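Local coordinates for protein peptidase S15/CocE/NonD (Thaumarchaeota archaeon SCGC AB-539-E09, PDB 4PF1) that probably acts as a serine aminopeptidase of the S15 family, with an alpha/beta hydrolase fold, at residues E315-W326 with R374-W385. Sequence-based numbering, arbitrary orientation.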
loop_
_atom_site.group_PDB
_atom_site.type_symbol
_atom_site.label_atom_id
_atom_site.label_comp_id
_atom_site.label_asym_id
_atom_site.label_seq_id
_atom_site.Cartn_x
_atom_site.Cartn_y
_atom_site.Cartn_z
ATOM N N GLU A 315 -18.919 24.534 -41.443
ATOM C CA GLU A 315 -19.553 23.232 -41.690
ATOM C C GLU A 315 -19.000 22.096 -40.792
ATOM O O GLU A 315 -19.598 21.016 -40.741
ATOM C CB GLU A 315 -19.440 22.835 -43.181
ATOM C CG GLU A 315 -18.017 22.726 -43.713
ATOM C CD GLU A 315 -17.435 24.031 -44.216
ATOM O OE1 GLU A 315 -16.647 24.655 -43.470
ATOM O OE2 GLU A 315 -17.788 24.442 -45.344
ATOM N N GLY A 316 -17.892 22.355 -40.096
ATOM C CA GLY A 316 -17.244 21.369 -39.239
ATOM C C GLY A 316 -16.558 20.296 -40.060
ATOM O O GLY A 316 -16.806 19.103 -39.867
ATOM N N LYS A 317 -15.719 20.727 -41.016
ATOM C CA LYS A 317 -15.014 19.841 -41.936
ATOM C C LYS A 317 -13.607 19.482 -41.439
ATOM O O LYS A 317 -13.131 18.380 -41.715
ATOM C CB LYS A 317 -14.920 20.498 -43.323
ATOM C CG LYS A 317 -15.062 19.515 -44.482
ATOM C CD LYS A 317 -14.854 20.189 -45.841
ATOM C CE LYS A 317 -16.122 20.791 -46.407
ATOM N NZ LYS A 317 -15.863 21.535 -47.668
ATOM N N LEU A 318 -12.937 20.408 -40.726
ATOM C CA LEU A 318 -11.552 20.200 -40.298
ATOM C C LEU A 318 -11.344 20.191 -38.772
ATOM O O LEU A 318 -10.477 19.458 -38.298
ATOM C CB LEU A 318 -10.639 21.279 -40.924
ATOM C CG LEU A 318 -10.638 21.375 -42.461
ATOM C CD1 LEU A 318 -10.226 22.756 -42.921
ATOM C CD2 LEU A 318 -9.739 20.315 -43.087
ATOM N N VAL A 319 -12.087 21.019 -38.013
ATOM C CA VAL A 319 -11.856 21.143 -36.566
ATOM C C VAL A 319 -12.833 20.292 -35.728
ATOM O O VAL A 319 -14.049 20.363 -35.908
ATOM C CB VAL A 319 -11.865 22.632 -36.107
ATOM C CG1 VAL A 319 -11.548 22.759 -34.620
ATOM C CG2 VAL A 319 -10.885 23.463 -36.922
ATOM N N HIS A 320 -12.268 19.512 -34.791
ATOM C CA HIS A 320 -12.990 18.697 -33.813
ATOM C C HIS A 320 -12.400 18.947 -32.429
ATOM O O HIS A 320 -11.178 18.980 -32.286
ATOM C CB HIS A 320 -12.912 17.204 -34.161
ATOM C CG HIS A 320 -13.389 16.870 -35.538
ATOM N ND1 HIS A 320 -14.710 16.547 -35.783
ATOM C CD2 HIS A 320 -12.698 16.808 -36.699
ATOM C CE1 HIS A 320 -14.781 16.300 -37.081
ATOM N NE2 HIS A 320 -13.595 16.449 -37.674
ATOM N N PHE A 321 -13.258 19.128 -31.413
ATOM C CA PHE A 321 -12.806 19.361 -30.042
ATOM C C PHE A 321 -13.248 18.222 -29.124
ATOM O O PHE A 321 -14.432 17.892 -29.067
ATOM C CB PHE A 321 -13.318 20.721 -29.524
ATOM C CG PHE A 321 -13.006 21.074 -28.084
ATOM C CD1 PHE A 321 -11.725 20.901 -27.568
ATOM C CD2 PHE A 321 -13.971 21.658 -27.272
ATOM C CE1 PHE A 321 -11.436 21.242 -26.244
ATOM C CE2 PHE A 321 -13.679 22.006 -25.950
ATOM C CZ PHE A 321 -12.415 21.796 -25.445
ATOM N N VAL A 322 -12.279 17.612 -28.427
ATOM C CA VAL A 322 -12.517 16.527 -27.476
ATOM C C VAL A 322 -12.103 17.014 -26.087
ATOM O O VAL A 322 -10.971 17.460 -25.904
ATOM C CB VAL A 322 -11.794 15.203 -27.870
ATOM C CG1 VAL A 322 -12.089 14.092 -26.861
ATOM C CG2 VAL A 322 -12.177 14.759 -29.278
ATOM N N LEU A 323 -13.038 16.964 -25.124
ATOM C CA LEU A 323 -12.801 17.388 -23.747
ATOM C C LEU A 323 -13.096 16.221 -22.798
ATOM O O LEU A 323 -14.261 15.886 -22.559
ATOM C CB LEU A 323 -13.668 18.629 -23.428
ATOM C CG LEU A 323 -13.418 19.376 -22.105
ATOM C CD1 LEU A 323 -11.967 19.858 -21.985
ATOM C CD2 LEU A 323 -14.343 20.556 -21.991
ATOM N N GLY A 324 -12.033 15.565 -22.338
ATOM C CA GLY A 324 -12.126 14.401 -21.461
ATOM C C GLY A 324 -11.912 14.693 -19.986
ATOM O O GLY A 324 -11.477 15.791 -19.627
ATOM N N PRO A 325 -12.200 13.704 -19.092
ATOM C CA PRO A 325 -12.008 13.933 -17.643
ATOM C C PRO A 325 -10.556 13.671 -17.265
ATOM O O PRO A 325 -10.246 12.775 -16.468
ATOM C CB PRO A 325 -12.956 12.908 -17.020
ATOM C CG PRO A 325 -12.910 11.745 -17.980
ATOM C CD PRO A 325 -12.676 12.328 -19.363
ATOM N N TRP A 326 -9.656 14.424 -17.882
ATOM C CA TRP A 326 -8.245 14.138 -17.800
ATOM C C TRP A 326 -7.424 15.222 -17.178
ATOM O O TRP A 326 -7.710 16.407 -17.342
ATOM C CB TRP A 326 -7.708 13.872 -19.222
ATOM C CG TRP A 326 -8.437 12.786 -19.960
ATOM C CD1 TRP A 326 -8.771 11.551 -19.484
ATOM C CD2 TRP A 326 -8.841 12.808 -21.337
ATOM N NE1 TRP A 326 -9.372 10.808 -20.472
ATOM C CE2 TRP A 326 -9.434 11.556 -21.620
ATOM C CE3 TRP A 326 -8.753 13.765 -22.364
ATOM C CZ2 TRP A 326 -9.973 11.249 -22.877
ATOM C CZ3 TRP A 326 -9.302 13.465 -23.602
ATOM C CH2 TRP A 326 -9.887 12.214 -23.856
ATOM N N ARG A 374 -18.640 17.625 -33.672
ATOM C CA ARG A 374 -17.915 18.889 -33.560
ATOM C C ARG A 374 -17.242 18.950 -32.190
ATOM O O ARG A 374 -16.063 19.291 -32.093
ATOM C CB ARG A 374 -18.887 20.072 -33.745
ATOM C CG ARG A 374 -18.213 21.439 -33.891
ATOM C CD ARG A 374 -17.927 21.823 -35.341
ATOM N NE ARG A 374 -19.044 21.527 -36.245
ATOM C CZ ARG A 374 -20.059 22.352 -36.484
ATOM N NH1 ARG A 374 -21.027 21.999 -37.320
ATOM N NH2 ARG A 374 -20.120 23.535 -35.881
ATOM N N VAL A 375 -17.995 18.567 -31.137
ATOM C CA VAL A 375 -17.517 18.545 -29.759
ATOM C C VAL A 375 -17.857 17.187 -29.118
ATOM O O VAL A 375 -19.001 16.728 -29.178
ATOM C CB VAL A 375 -18.068 19.744 -28.925
ATOM C CG1 VAL A 375 -17.694 19.619 -27.448
ATOM C CG2 VAL A 375 -17.576 21.077 -29.486
ATOM N N LEU A 376 -16.842 16.543 -28.539
ATOM C CA LEU A 376 -16.978 15.289 -27.816
ATOM C C LEU A 376 -16.606 15.581 -26.371
ATOM O O LEU A 376 -15.443 15.849 -26.076
ATOM C CB LEU A 376 -16.087 14.200 -28.455
ATOM C CG LEU A 376 -16.224 12.768 -27.917
ATOM C CD1 LEU A 376 -17.649 12.231 -28.085
ATOM C CD2 LEU A 376 -15.247 11.845 -28.609
ATOM N N SER A 377 -17.619 15.684 -25.502
ATOM C CA SER A 377 -17.418 16.087 -24.114
ATOM C C SER A 377 -17.811 14.995 -23.131
ATOM O O SER A 377 -18.902 14.428 -23.225
ATOM C CB SER A 377 -18.205 17.363 -23.821
ATOM O OG SER A 377 -18.199 17.694 -22.442
ATOM N N TYR A 378 -16.919 14.715 -22.174
ATOM C CA TYR A 378 -17.195 13.763 -21.106
ATOM C C TYR A 378 -17.737 14.527 -19.924
ATOM O O TYR A 378 -17.099 15.469 -19.444
ATOM C CB TYR A 378 -15.938 12.974 -20.719
ATOM C CG TYR A 378 -16.185 11.862 -19.718
ATOM C CD1 TYR A 378 -16.277 12.131 -18.353
ATOM C CD2 TYR A 378 -16.253 10.533 -20.127
ATOM C CE1 TYR A 378 -16.461 11.107 -17.424
ATOM C CE2 TYR A 378 -16.441 9.501 -19.206
ATOM C CZ TYR A 378 -16.536 9.793 -17.855
ATOM O OH TYR A 378 -16.684 8.779 -16.943
ATOM N N GLU A 379 -18.922 14.135 -19.462
ATOM C CA GLU A 379 -19.584 14.776 -18.338
ATOM C C GLU A 379 -19.272 14.023 -17.055
ATOM O O GLU A 379 -19.630 12.849 -16.930
ATOM C CB GLU A 379 -21.101 14.837 -18.586
ATOM C CG GLU A 379 -21.871 15.664 -17.568
ATOM C CD GLU A 379 -23.374 15.699 -17.777
ATOM O OE1 GLU A 379 -23.896 14.869 -18.556
ATOM O OE2 GLU A 379 -24.035 16.558 -17.152
ATOM N N THR A 380 -18.602 14.697 -16.099
ATOM C CA THR A 380 -18.280 14.106 -14.797
ATOM C C THR A 380 -19.562 14.074 -13.948
ATOM O O THR A 380 -20.521 14.783 -14.254
ATOM C CB THR A 380 -17.095 14.831 -14.121
ATOM O OG1 THR A 380 -17.295 16.246 -14.160
ATOM C CG2 THR A 380 -15.755 14.476 -14.759
ATOM N N GLY A 381 -19.601 13.187 -12.960
ATOM C CA GLY A 381 -20.793 12.966 -12.149
ATOM C C GLY A 381 -21.705 11.951 -12.811
ATOM O O GLY A 381 -21.971 10.887 -12.247
ATOM N N ALA A 382 -22.158 12.263 -14.048
ATOM C CA ALA A 382 -22.997 11.381 -14.864
ATOM C C ALA A 382 -22.153 10.276 -15.527
ATOM O O ALA A 382 -22.683 9.202 -15.825
ATOM C CB ALA A 382 -23.722 12.191 -15.928
ATOM N N ASN A 383 -20.839 10.555 -15.762
ATOM C CA ASN A 383 -19.854 9.638 -16.371
ATOM C C ASN A 383 -20.299 9.158 -17.771
ATOM O O ASN A 383 -20.406 7.954 -18.020
ATOM C CB ASN A 383 -19.550 8.453 -15.439
ATOM C CG ASN A 383 -18.816 8.852 -14.188
ATOM O OD1 ASN A 383 -17.678 9.333 -14.229
ATOM N ND2 ASN A 383 -19.454 8.666 -13.046
ATOM N N ALA A 384 -20.545 10.113 -18.682
ATOM C CA ALA A 384 -20.994 9.803 -20.036
ATOM C C ALA A 384 -20.400 10.748 -21.066
ATOM O O ALA A 384 -20.237 11.942 -20.796
ATOM C CB ALA A 384 -22.515 9.854 -20.106
ATOM N N TRP A 385 -20.077 10.202 -22.253
ATOM C CA TRP A 385 -19.572 10.959 -23.396
ATOM C C TRP A 385 -20.755 11.509 -24.175
ATOM O O TRP A 385 -21.731 10.788 -24.398
ATOM C CB TRP A 385 -18.704 10.071 -24.306
ATOM C CG TRP A 385 -17.313 9.818 -23.802
ATOM C CD1 TRP A 385 -16.839 8.664 -23.253
ATOM C CD2 TRP A 385 -16.189 10.704 -23.908
ATOM N NE1 TRP A 385 -15.497 8.788 -22.970
ATOM C CE2 TRP A 385 -15.073 10.033 -23.359
ATOM C CE3 TRP A 385 -16.026 12.024 -24.367
ATOM C CZ2 TRP A 385 -13.811 10.629 -23.271
ATOM C CZ3 TRP A 385 -14.772 12.609 -24.289
ATOM C CH2 TRP A 385 -13.682 11.916 -23.745
HETATM O O HOH W 1 -15.892 17.321 -21.031
#
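Pro325 lies across one face of the Tyr378 ring, a CH-pi contact with CG 3.7 Å from the ring centroid. The Tyr378 side chain leaves the strand with CG opposite the backbone N (chi1 -174°), which sets its ring face against Pro325. OH of Tyr378 donates to OD1 of Asn383 at 2.9 Å, in the carbonyl plane and on a lone pair, and this restrains the hydroxyl end of the ring. Trp385 meets the same corner: its CH2 is 3.7 Å from CA of Gly324 and 3.8 Å from CH2 of Trp326. The two indole six-membered rings are inclined at 54°. Val322 and Leu376 share one face of the sheet, where CG2 of Val322 lies beside CB of Leu376 at 4.0 Å. Helix 347-365 covers Val322 and Leu376.

Strands 319-324 and 375-379 run parallel. Four backbone hydrogen bonds join them: Phe321 N to Arg374 O, Leu376 N to Phe321 O, Leu323 N to Leu376 O and Tyr378 N to Leu323 O. Water 1 donates to Leu323 O (2.7 Å) and Tyr378 O and accepts from Ser377 OG, which also bonds Ser563. Phe321 and Val375 lie on the other face, against helix 301-309.

This is a parallel pair in the central sheet of the alpha/beta hydrolase fold. Strand 287-292 flanks it on one side and strand 384-388 on the other. Leu323 O accepts from Tyr378 N and from a water, so this buried carbonyl has two partners beside the aromatic cluster.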